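PDB 3V7B: DUF2020 domain-containing protein, which is of unknown function but belongs to a bacterial domain family grouped with the Mog1p and PsbP folds. Local coordinates for residues T70-H75 with A125-S130; W88-D93 with V116-K121; V5-L10 with R52-A57. All blocks are in the same frame, centred on the assembly; numbering follows the deposited sequence.

Contact 1. Residues T70-H75 with A125-S130. With EDO (1,2-ethanediol), chain C.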
loop_
_atom_site.group_PDB
_atom_site.type_symbol
_atom_site.label_atom_id
_atom_site.label_comp_id
_atom_site.label_asym_id
_atom_site.label_seq_id
_atom_site.Cartn_x
_atom_site.Cartn_y
_atom_site.Cartn_z
ATOM N N THR A 70 4.654 -3.057 -0.028
ATOM C CA THR A 70 4.595 -1.684 0.438
ATOM C C THR A 70 3.127 -1.307 0.607
ATOM O O THR A 70 2.315 -1.510 -0.316
ATOM C CB THR A 70 5.242 -0.744 -0.624
ATOM O OG1 THR A 70 6.642 -1.058 -0.800
ATOM C CG2 THR A 70 5.026 0.752 -0.272
ATOM N N VAL A 71 2.793 -0.690 1.750
ATOM C CA VAL A 71 1.417 -0.321 2.024
ATOM C C VAL A 71 1.418 1.152 2.349
ATOM O O VAL A 71 2.140 1.591 3.245
ATOM C CB VAL A 71 0.792 -1.109 3.208
ATOM C CG1 VAL A 71 -0.601 -0.604 3.545
ATOM C CG2 VAL A 71 0.772 -2.636 2.873
HETATM N N MSE A 72 0.636 1.898 1.562
HETATM C CA MSE A 72 0.548 3.333 1.695
HETATM C C MSE A 72 -0.891 3.842 1.829
HETATM O O MSE A 72 -1.755 3.562 0.991
HETATM C CB MSE A 72 1.260 4.055 0.554
HETATM C CG MSE A 72 1.221 5.630 0.697
HETATM SE SE MSE A 72 2.256 6.453 -0.732
HETATM C CE MSE A 72 1.056 5.864 -2.181
ATOM N N VAL A 73 -1.135 4.568 2.929
ATOM C CA VAL A 73 -2.372 5.239 3.233
ATOM C C VAL A 73 -2.268 6.761 3.042
ATOM O O VAL A 73 -1.418 7.416 3.602
ATOM C CB VAL A 73 -2.893 4.906 4.654
ATOM C CG1 VAL A 73 -4.256 5.634 4.892
ATOM C CG2 VAL A 73 -3.103 3.378 4.766
ATOM N N ARG A 74 -3.119 7.343 2.184
ATOM C CA ARG A 74 -3.029 8.733 1.819
ATOM C C ARG A 74 -4.297 9.463 2.261
ATOM O O ARG A 74 -5.391 9.008 2.040
ATOM C CB ARG A 74 -2.922 8.929 0.328
ATOM C CG ARG A 74 -1.602 8.652 -0.317
ATOM C CD ARG A 74 -0.389 9.101 0.366
ATOM N NE ARG A 74 -0.382 10.569 0.596
ATOM C CZ ARG A 74 0.077 11.494 -0.226
ATOM N NH1 ARG A 74 0.687 11.168 -1.331
ATOM N NH2 ARG A 74 -0.017 12.777 0.108
ATOM N N HIS A 75 -4.142 10.542 2.941
ATOM C CA HIS A 75 -5.294 11.412 3.196
ATOM C C HIS A 75 -5.065 12.650 2.344
ATOM O O HIS A 75 -4.193 13.522 2.633
ATOM C CB HIS A 75 -5.413 11.742 4.677
ATOM C CG HIS A 75 -5.878 10.589 5.527
ATOM N ND1 HIS A 75 -5.060 9.521 5.839
ATOM C CD2 HIS A 75 -7.072 10.375 6.204
ATOM C CE1 HIS A 75 -5.734 8.657 6.610
ATOM N NE2 HIS A 75 -6.970 9.173 6.840
ATOM N N ALA A 125 -6.948 7.476 0.140
ATOM C CA ALA A 125 -6.494 6.429 -0.785
ATOM C C ALA A 125 -5.603 5.389 -0.055
ATOM O O ALA A 125 -4.869 5.735 0.839
ATOM C CB ALA A 125 -5.777 7.034 -2.006
ATOM N N VAL A 126 -5.738 4.126 -0.435
ATOM C CA VAL A 126 -4.964 3.020 0.093
ATOM C C VAL A 126 -4.335 2.287 -1.112
ATOM O O VAL A 126 -5.055 1.796 -2.002
ATOM C CB VAL A 126 -5.836 2.058 0.947
ATOM C CG1 VAL A 126 -5.073 0.791 1.359
ATOM C CG2 VAL A 126 -6.413 2.763 2.189
ATOM N N VAL A 127 -3.011 2.195 -1.153
ATOM C CA VAL A 127 -2.308 1.500 -2.252
ATOM C C VAL A 127 -1.389 0.422 -1.632
ATOM O O VAL A 127 -0.646 0.680 -0.686
ATOM C CB VAL A 127 -1.415 2.491 -3.082
ATOM C CG1 VAL A 127 -0.643 1.796 -4.186
ATOM C CG2 VAL A 127 -2.229 3.701 -3.620
ATOM N N VAL A 128 -1.370 -0.757 -2.224
ATOM C CA VAL A 128 -0.500 -1.778 -1.776
ATOM C C VAL A 128 0.148 -2.295 -3.040
ATOM O O VAL A 128 -0.560 -2.528 -4.030
ATOM C CB VAL A 128 -1.264 -2.928 -1.071
ATOM C CG1 VAL A 128 -0.391 -4.112 -0.761
ATOM C CG2 VAL A 128 -1.939 -2.484 0.234
ATOM N N TRP A 129 1.474 -2.405 -2.980
ATOM C CA TRP A 129 2.268 -3.019 -4.010
ATOM C C TRP A 129 2.847 -4.294 -3.385
ATOM O O TRP A 129 3.222 -4.305 -2.202
ATOM C CB TRP A 129 3.413 -2.096 -4.373
ATOM C CG TRP A 129 3.038 -0.870 -5.136
ATOM C CD1 TRP A 129 2.843 -0.740 -6.480
ATOM C CD2 TRP A 129 2.879 0.454 -4.586
ATOM N NE1 TRP A 129 2.609 0.564 -6.819
ATOM C CE2 TRP A 129 2.600 1.333 -5.709
ATOM C CE3 TRP A 129 2.980 0.997 -3.299
ATOM C CZ2 TRP A 129 2.442 2.672 -5.547
ATOM C CZ3 TRP A 129 2.774 2.349 -3.127
ATOM C CH2 TRP A 129 2.512 3.182 -4.188
ATOM N N SER A 130 2.917 -5.340 -4.176
ATOM C CA SER A 130 3.577 -6.575 -3.795
ATOM C C SER A 130 4.571 -6.979 -4.872
ATOM O O SER A 130 4.352 -6.720 -6.037
ATOM C CB SER A 130 2.562 -7.708 -3.654
ATOM O OG SER A 130 3.205 -8.985 -3.635
HETATM C C1 EDO C . 7.573 -4.105 -4.814
HETATM O O1 EDO C . 8.944 -3.892 -4.439
HETATM C C2 EDO C . 6.674 -3.799 -3.605
HETATM O O2 EDO C . 6.794 -2.482 -3.017
#
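Two antiparallel strands, 70-75 and 125-130, meet at the centre of the domain's seven-stranded sheet. Their axes approach to 4.7 Å and run 165° apart. Three hydrogen-bonded pairs, Thr70 with Trp129, Met72 with Val127 and Arg74 with Ala125, each exchange two N-H...O=C bonds, all close to straight. The shortest runs from Arg74 N to Ala125 O at 2.7 Å. Between them lie two non-hydrogen-bonded pairs, where CA-H groups approach the same carbonyls; Val128 CA comes within 3.2 Å of Thr70 O. Val71, Val73, Val126 and Val128 share one face, and each keeps CG1 anti to its backbone N. Val71 CG2 meets Val128 CG2 side by side at 3.8 Å, and helix 135-149 packs on this face through Leu149, Ile146 and Met141. On the other face, selenomethionine Met72 is extended until a bend at chi3 (66°) brings its methyl to the Trp129 indole edge, where CE lies 3.7 Å from CH2. Thr70 runs alongside the indole with CG2 3.7 Å from CE3, and Val127 CG1 lies over one face of the ring near its rim. Helix 79-89 covers this side, Val85 and Ala89 touching Val127. Thr70 OG1, anti to the carbonyl carbon, hydrogen-bonds O2 of a 1,2-ethanediol at 2.6 Å, a molecule probably from the crystallisation liquor. The Arg74 chain, bent at chi2 and chi3, leads away from strand 125-130; NE forms a salt bridge with Asp7, NH2 bonds Leu10 O and NH1 bonds Pro11 O. Main-chain polarity is thus paired off along this seam; the valine face is apolar, whereas the other, mostly apolar, also holds the buried charge of Arg74, met by Asp7 and two carbonyls.

Contact 2. Residues W88-D93 with V116-K121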
loop_
_atom_site.group_PDB
_atom_site.type_symbol
_atom_site.label_atom_id
_atom_site.label_comp_id
_atom_site.label_asym_id
_atom_site.label_seq_id
_atom_site.Cartn_x
_atom_site.Cartn_y
_atom_site.Cartn_z
ATOM N N TRP A 88 -2.748 6.945 -10.718
ATOM C CA TRP A 88 -1.287 6.846 -10.911
ATOM C C TRP A 88 -0.765 5.458 -10.583
ATOM O O TRP A 88 -0.069 4.849 -11.423
ATOM C CB TRP A 88 -0.628 7.921 -10.079
ATOM C CG TRP A 88 0.809 7.698 -9.738
ATOM C CD1 TRP A 88 1.921 7.839 -10.565
ATOM C CD2 TRP A 88 1.347 7.276 -8.422
ATOM N NE1 TRP A 88 3.092 7.509 -9.873
ATOM C CE2 TRP A 88 2.813 7.183 -8.583
ATOM C CE3 TRP A 88 0.785 6.991 -7.177
ATOM C CZ2 TRP A 88 3.643 6.815 -7.532
ATOM C CZ3 TRP A 88 1.620 6.595 -6.145
ATOM C CH2 TRP A 88 3.019 6.526 -6.315
ATOM N N ALA A 89 -1.203 4.904 -9.434
ATOM C CA ALA A 89 -0.726 3.592 -8.966
ATOM C C ALA A 89 -1.268 2.440 -9.830
ATOM O O ALA A 89 -0.579 1.455 -10.048
ATOM C CB ALA A 89 -1.098 3.359 -7.526
ATOM N N ALA A 90 -2.509 2.615 -10.320
ATOM C CA ALA A 90 -3.284 1.587 -11.049
ATOM C C ALA A 90 -3.911 2.232 -12.272
ATOM O O ALA A 90 -5.073 2.590 -12.242
ATOM C CB ALA A 90 -4.333 0.879 -10.143
ATOM N N PRO A 91 -3.132 2.342 -13.363
ATOM C CA PRO A 91 -3.638 3.125 -14.536
ATOM C C PRO A 91 -4.879 2.478 -15.163
ATOM O O PRO A 91 -4.973 1.246 -15.234
ATOM C CB PRO A 91 -2.445 3.136 -15.521
ATOM C CG PRO A 91 -1.234 2.941 -14.639
ATOM C CD PRO A 91 -1.675 2.060 -13.466
ATOM N N ILE A 92 -5.731 3.340 -15.717
ATOM C CA ILE A 92 -7.071 3.008 -16.160
ATOM C C ILE A 92 -6.933 1.977 -17.248
ATOM O O ILE A 92 -7.686 1.017 -17.231
ATOM C CB ILE A 92 -7.828 4.224 -16.726
ATOM C CG1 ILE A 92 -8.174 5.245 -15.643
ATOM C CG2 ILE A 92 -9.139 3.796 -17.390
ATOM C CD1 ILE A 92 -9.045 4.696 -14.551
ATOM N N ASP A 93 -5.923 2.085 -18.108
ATOM C CA ASP A 93 -5.837 1.120 -19.217
ATOM C C ASP A 93 -5.020 -0.109 -19.020
ATOM O O ASP A 93 -4.860 -0.917 -19.964
ATOM C CB ASP A 93 -5.349 1.829 -20.481
ATOM C CG ASP A 93 -3.995 2.491 -20.315
ATOM O OD1 ASP A 93 -3.265 2.087 -19.382
ATOM O OD2 ASP A 93 -3.694 3.412 -21.117
ATOM N N VAL A 116 -0.359 -4.723 -7.817
ATOM C CA VAL A 116 -0.842 -3.506 -7.164
ATOM C C VAL A 116 -2.335 -3.613 -6.861
ATOM O O VAL A 116 -3.101 -4.298 -7.553
ATOM C CB VAL A 116 -0.561 -2.245 -8.029
ATOM C CG1 VAL A 116 -1.351 -2.327 -9.368
ATOM C CG2 VAL A 116 -0.740 -0.921 -7.212
ATOM N N TYR A 117 -2.756 -2.914 -5.815
ATOM C CA TYR A 117 -4.127 -2.841 -5.472
ATOM C C TYR A 117 -4.298 -1.460 -4.885
ATOM O O TYR A 117 -3.663 -1.094 -3.850
ATOM C CB TYR A 117 -4.561 -3.948 -4.474
ATOM C CG TYR A 117 -6.078 -3.979 -4.191
ATOM C CD1 TYR A 117 -6.915 -4.885 -4.896
ATOM C CD2 TYR A 117 -6.671 -3.172 -3.223
ATOM C CE1 TYR A 117 -8.267 -4.941 -4.677
ATOM C CE2 TYR A 117 -8.041 -3.225 -2.994
ATOM C CZ TYR A 117 -8.836 -4.141 -3.720
ATOM O OH TYR A 117 -10.194 -4.255 -3.541
ATOM N N ALA A 118 -5.105 -0.658 -5.560
ATOM C CA ALA A 118 -5.245 0.771 -5.237
ATOM C C ALA A 118 -6.676 1.221 -5.271
ATOM O O ALA A 118 -7.375 1.086 -6.261
ATOM C CB ALA A 118 -4.395 1.624 -6.165
ATOM N N VAL A 119 -7.162 1.720 -4.126
ATOM C CA VAL A 119 -8.538 2.118 -4.017
ATOM C C VAL A 119 -8.686 3.401 -3.247
ATOM O O VAL A 119 -7.836 3.765 -2.465
ATOM C CB VAL A 119 -9.442 1.072 -3.333
ATOM C CG1 VAL A 119 -9.644 -0.191 -4.271
ATOM C CG2 VAL A 119 -8.847 0.704 -1.924
ATOM N N GLN A 120 -9.734 4.118 -3.565
ATOM C CA GLN A 120 -10.097 5.299 -2.748
ATOM C C GLN A 120 -11.549 5.304 -2.335
ATOM O O GLN A 120 -12.414 4.683 -2.941
ATOM C CB GLN A 120 -9.732 6.584 -3.471
ATOM C CG GLN A 120 -10.434 6.901 -4.781
ATOM C CD GLN A 120 -11.904 7.211 -4.753
ATOM O OE1 GLN A 120 -12.466 7.942 -3.889
ATOM N NE2 GLN A 120 -12.558 6.688 -5.720
ATOM N N LYS A 121 -11.791 6.094 -1.295
ATOM C CA LYS A 121 -13.089 6.285 -0.682
ATOM C C LYS A 121 -13.021 7.734 -0.241
ATOM O O LYS A 121 -12.236 8.086 0.645
ATOM C CB LYS A 121 -13.329 5.371 0.531
ATOM C CG LYS A 121 -14.729 5.564 1.111
ATOM C CD LYS A 121 -15.189 4.472 2.094
ATOM C CE LYS A 121 -14.673 4.660 3.506
ATOM N NZ LYS A 121 -15.631 4.067 4.524
#
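Pro91 O is the best-held polar atom, gripped twice from just ahead in the chain: by a hydrogen bond from Thr95 OG1 and a weak one from Thr94 OG1. These bonds tie up the turn that follows helix 79-89, whereas the contact of the helix end with strand 116-121 is small, burying 156 Å² in all, and is made without hydrogen bonds, mostly methyl against methyl. Four short side chains carry it. Ala118 points its methyl at the helix end and meets two others almost equally, its CB lying 4.0 Å from Ala89 CB and 4.0 Å from Ala90 CB. Two residues earlier on the strand, on the same face, Val116 splits its two branches between the two alanines. Its CG1 takes the crowded place between backbone N and carbonyl carbon (chi1 64°), and Val116 CG1 reaches Ala90 CB at 4.4 Å. The anti branch, Val116 CG2, lies 3.7 Å from Ala89 O. With only the methyls of Ala89 and Ala90 facing the strand, Ala90 CA lies 6.2 Å from Ala118 CA. Ala90 is also the first residue to leave helical backbone angles. The contact thus packs the C-terminal end of helix 79-89 on one face of the antiparallel sheet. Ala89 continues onto Val127 and Trp129 of strand 124-130, Trp88 sets its ring edge-to-face with Phe12, and on the reverse face Tyr117 packs against helix 135-149.

Contact 3. Residues V5-L10 with R52-A57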
loop_
_atom_site.group_PDB
_atom_site.type_symbol
_atom_site.label_atom_id
_atom_site.label_comp_id
_atom_site.label_asym_id
_atom_site.label_seq_id
_atom_site.Cartn_x
_atom_site.Cartn_y
_atom_site.Cartn_z
ATOM N N VAL A 5 -2.876 20.618 7.251
ATOM C CA VAL A 5 -2.227 19.846 6.100
ATOM C C VAL A 5 -2.065 18.359 6.427
ATOM O O VAL A 5 -1.656 17.988 7.533
ATOM C CB VAL A 5 -0.856 20.477 5.627
ATOM C CG1 VAL A 5 0.388 19.688 6.050
ATOM C CG2 VAL A 5 -0.832 20.620 4.109
ATOM N N HIS A 6 -2.389 17.513 5.462
ATOM C CA HIS A 6 -2.281 16.063 5.657
ATOM C C HIS A 6 -1.122 15.532 4.921
ATOM O O HIS A 6 -0.776 16.012 3.836
ATOM C CB HIS A 6 -3.521 15.339 5.125
ATOM C CG HIS A 6 -4.757 15.709 5.852
ATOM N ND1 HIS A 6 -4.973 15.334 7.145
ATOM C CD2 HIS A 6 -5.817 16.556 5.491
ATOM C CE1 HIS A 6 -6.148 15.876 7.570
ATOM N NE2 HIS A 6 -6.663 16.617 6.554
ATOM N N ASP A 7 -0.562 14.483 5.496
ATOM C CA ASP A 7 0.549 13.748 4.902
ATOM C C ASP A 7 1.714 14.684 4.435
ATOM O O ASP A 7 2.327 14.470 3.399
ATOM C CB ASP A 7 0.066 12.932 3.714
ATOM C CG ASP A 7 -1.005 11.935 4.045
ATOM O OD1 ASP A 7 -1.342 11.682 5.236
ATOM O OD2 ASP A 7 -1.475 11.324 3.027
ATOM N N SER A 8 2.027 15.675 5.256
ATOM C CA SER A 8 3.097 16.649 4.946
ATOM C C SER A 8 2.981 17.261 3.534
ATOM O O SER A 8 4.001 17.582 2.887
ATOM C CB SER A 8 4.479 15.936 5.069
ATOM O OG SER A 8 4.626 15.187 6.266
ATOM N N ALA A 9 1.747 17.433 3.055
ATOM C CA ALA A 9 1.444 17.990 1.747
ATOM C C ALA A 9 2.206 17.275 0.635
ATOM O O ALA A 9 2.531 17.876 -0.361
ATOM C CB ALA A 9 1.688 19.506 1.748
ATOM N N LEU A 10 2.516 15.982 0.816
ATOM C CA LEU A 10 3.230 15.249 -0.234
ATOM C C LEU A 10 2.384 15.153 -1.497
ATOM O O LEU A 10 1.165 15.038 -1.397
ATOM C CB LEU A 10 3.632 13.826 0.216
ATOM C CG LEU A 10 4.814 13.813 1.240
ATOM C CD1 LEU A 10 5.022 12.408 1.853
ATOM C CD2 LEU A 10 6.136 14.318 0.670
ATOM N N ARG A 52 5.863 10.385 7.566
ATOM C CA ARG A 52 5.414 11.615 6.806
ATOM C C ARG A 52 3.918 11.664 6.551
ATOM O O ARG A 52 3.309 12.754 6.499
ATOM C CB ARG A 52 6.186 11.807 5.502
ATOM C CG ARG A 52 7.635 12.117 5.735
ATOM C CD ARG A 52 8.411 12.210 4.419
ATOM N NE ARG A 52 8.244 10.972 3.653
ATOM C CZ ARG A 52 8.423 10.865 2.326
ATOM N NH1 ARG A 52 8.831 11.912 1.600
ATOM N NH2 ARG A 52 8.222 9.700 1.690
ATOM N N PHE A 53 3.337 10.489 6.492
ATOM C CA PHE A 53 1.892 10.317 6.226
ATOM C C PHE A 53 1.158 10.315 7.552
ATOM O O PHE A 53 1.673 9.760 8.497
ATOM C CB PHE A 53 1.686 9.037 5.476
ATOM C CG PHE A 53 2.495 8.970 4.190
ATOM C CD1 PHE A 53 2.021 9.513 2.995
ATOM C CD2 PHE A 53 3.739 8.433 4.198
ATOM C CE1 PHE A 53 2.801 9.489 1.792
ATOM C CE2 PHE A 53 4.525 8.368 3.029
ATOM C CZ PHE A 53 4.058 8.894 1.829
ATOM N N ASP A 54 -0.030 10.899 7.596
ATOM C CA ASP A 54 -0.831 10.885 8.852
ATOM C C ASP A 54 -0.919 9.442 9.403
ATOM O O ASP A 54 -0.660 9.184 10.589
ATOM C CB ASP A 54 -2.258 11.393 8.638
ATOM C CG ASP A 54 -2.342 12.836 8.126
ATOM O OD1 ASP A 54 -1.316 13.553 8.108
ATOM O OD2 ASP A 54 -3.476 13.199 7.737
ATOM N N THR A 55 -1.283 8.504 8.523
ATOM C CA THR A 55 -1.179 7.079 8.817
ATOM C C THR A 55 0.134 6.614 8.258
ATOM O O THR A 55 0.329 6.655 7.020
ATOM C CB THR A 55 -2.330 6.251 8.181
ATOM O OG1 THR A 55 -3.565 6.686 8.762
ATOM C CG2 THR A 55 -2.112 4.797 8.480
ATOM N N PRO A 56 1.057 6.175 9.127
ATOM C CA PRO A 56 2.361 5.818 8.545
ATOM C C PRO A 56 2.285 4.783 7.475
ATOM O O PRO A 56 1.542 3.838 7.598
ATOM C CB PRO A 56 3.141 5.265 9.751
ATOM C CG PRO A 56 2.533 5.946 10.921
ATOM C CD PRO A 56 1.057 5.879 10.573
ATOM N N ALA A 57 3.067 4.965 6.424
ATOM C CA ALA A 57 3.255 3.968 5.391
ATOM C C ALA A 57 4.131 2.864 5.959
ATOM O O ALA A 57 4.982 3.138 6.799
ATOM C CB ALA A 57 3.911 4.591 4.202
HETATM O O HOH W 1 -2.160 9.171 5.727
#
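The N-terminal tail of this DUF2020 protein, residues 5-10, is fastened to loop 52-57, which connects neighbouring strands 46-50 and 57-61 of the antiparallel sheet, by reciprocal side-chain-to-main-chain hydrogen bonds. Asp7 OD1 accepts Asp54 N at 2.8 Å, while Asp54 OD1 accepts Asp7 N at 2.9 Å; each donor comes from above the carboxylate plane. The two carboxylates, turned 72° apart, bring their OD1 atoms within 3.4 Å, a like-charge approach that the surrounding donors probably offset. Asp54 OD2 uses its syn lone pair for His6 ND1 at 2.7 Å, a His-carboxylate bond with the oxygen near the imidazole plane although ring and carboxylate are inclined by 63°. Ser8 OG donates to a lone pair of Arg52 O at 2.8 Å. Leu10 lies between a charged and an aromatic group: CD1 sits 3.7 Å above the centre of the Arg52 guanidinium and touches Phe53 CZ at 3.6 Å. Further out, left-handed backbone angles at Asp7, Ser8 and Ala9 accompany two overlapping turns, with bonds from Ala9 N to His6 O and Leu10 N to Asp7 O. A salt bridge from Asp50 steadies the Arg52 end. The buried Asp7 OD2 takes a salt bridge from Arg74 NE and a hydrogen bond from His75 N, which would favour the ionised carboxylate. A water completes the set, donating to Asp7 OD1 at 2.7 Å and accepting from Thr55 N.

How the contacts relate
Contact 3 closes first along the chain; contact 1 then opens, and contact 2 is nested within the loop that contact 1 closes. Contacts 1 and 2 lie about 10 Å apart between centres and share the sheet, in which strands 124-130 and 114-121 are neighbours joined by bonds such as Val128 N to Tyr117 O. Helix 79-89, which directly follows strand 69-75, covers part of one sheet face. Contact 3 lies about 12 Å from contact 1 between centres, at the end of strand 69-75, where Asp7 meets it; contact 2 is about 19 Å from contact 3 and does not touch it. The N-terminal segment is thereby joined to the central strands.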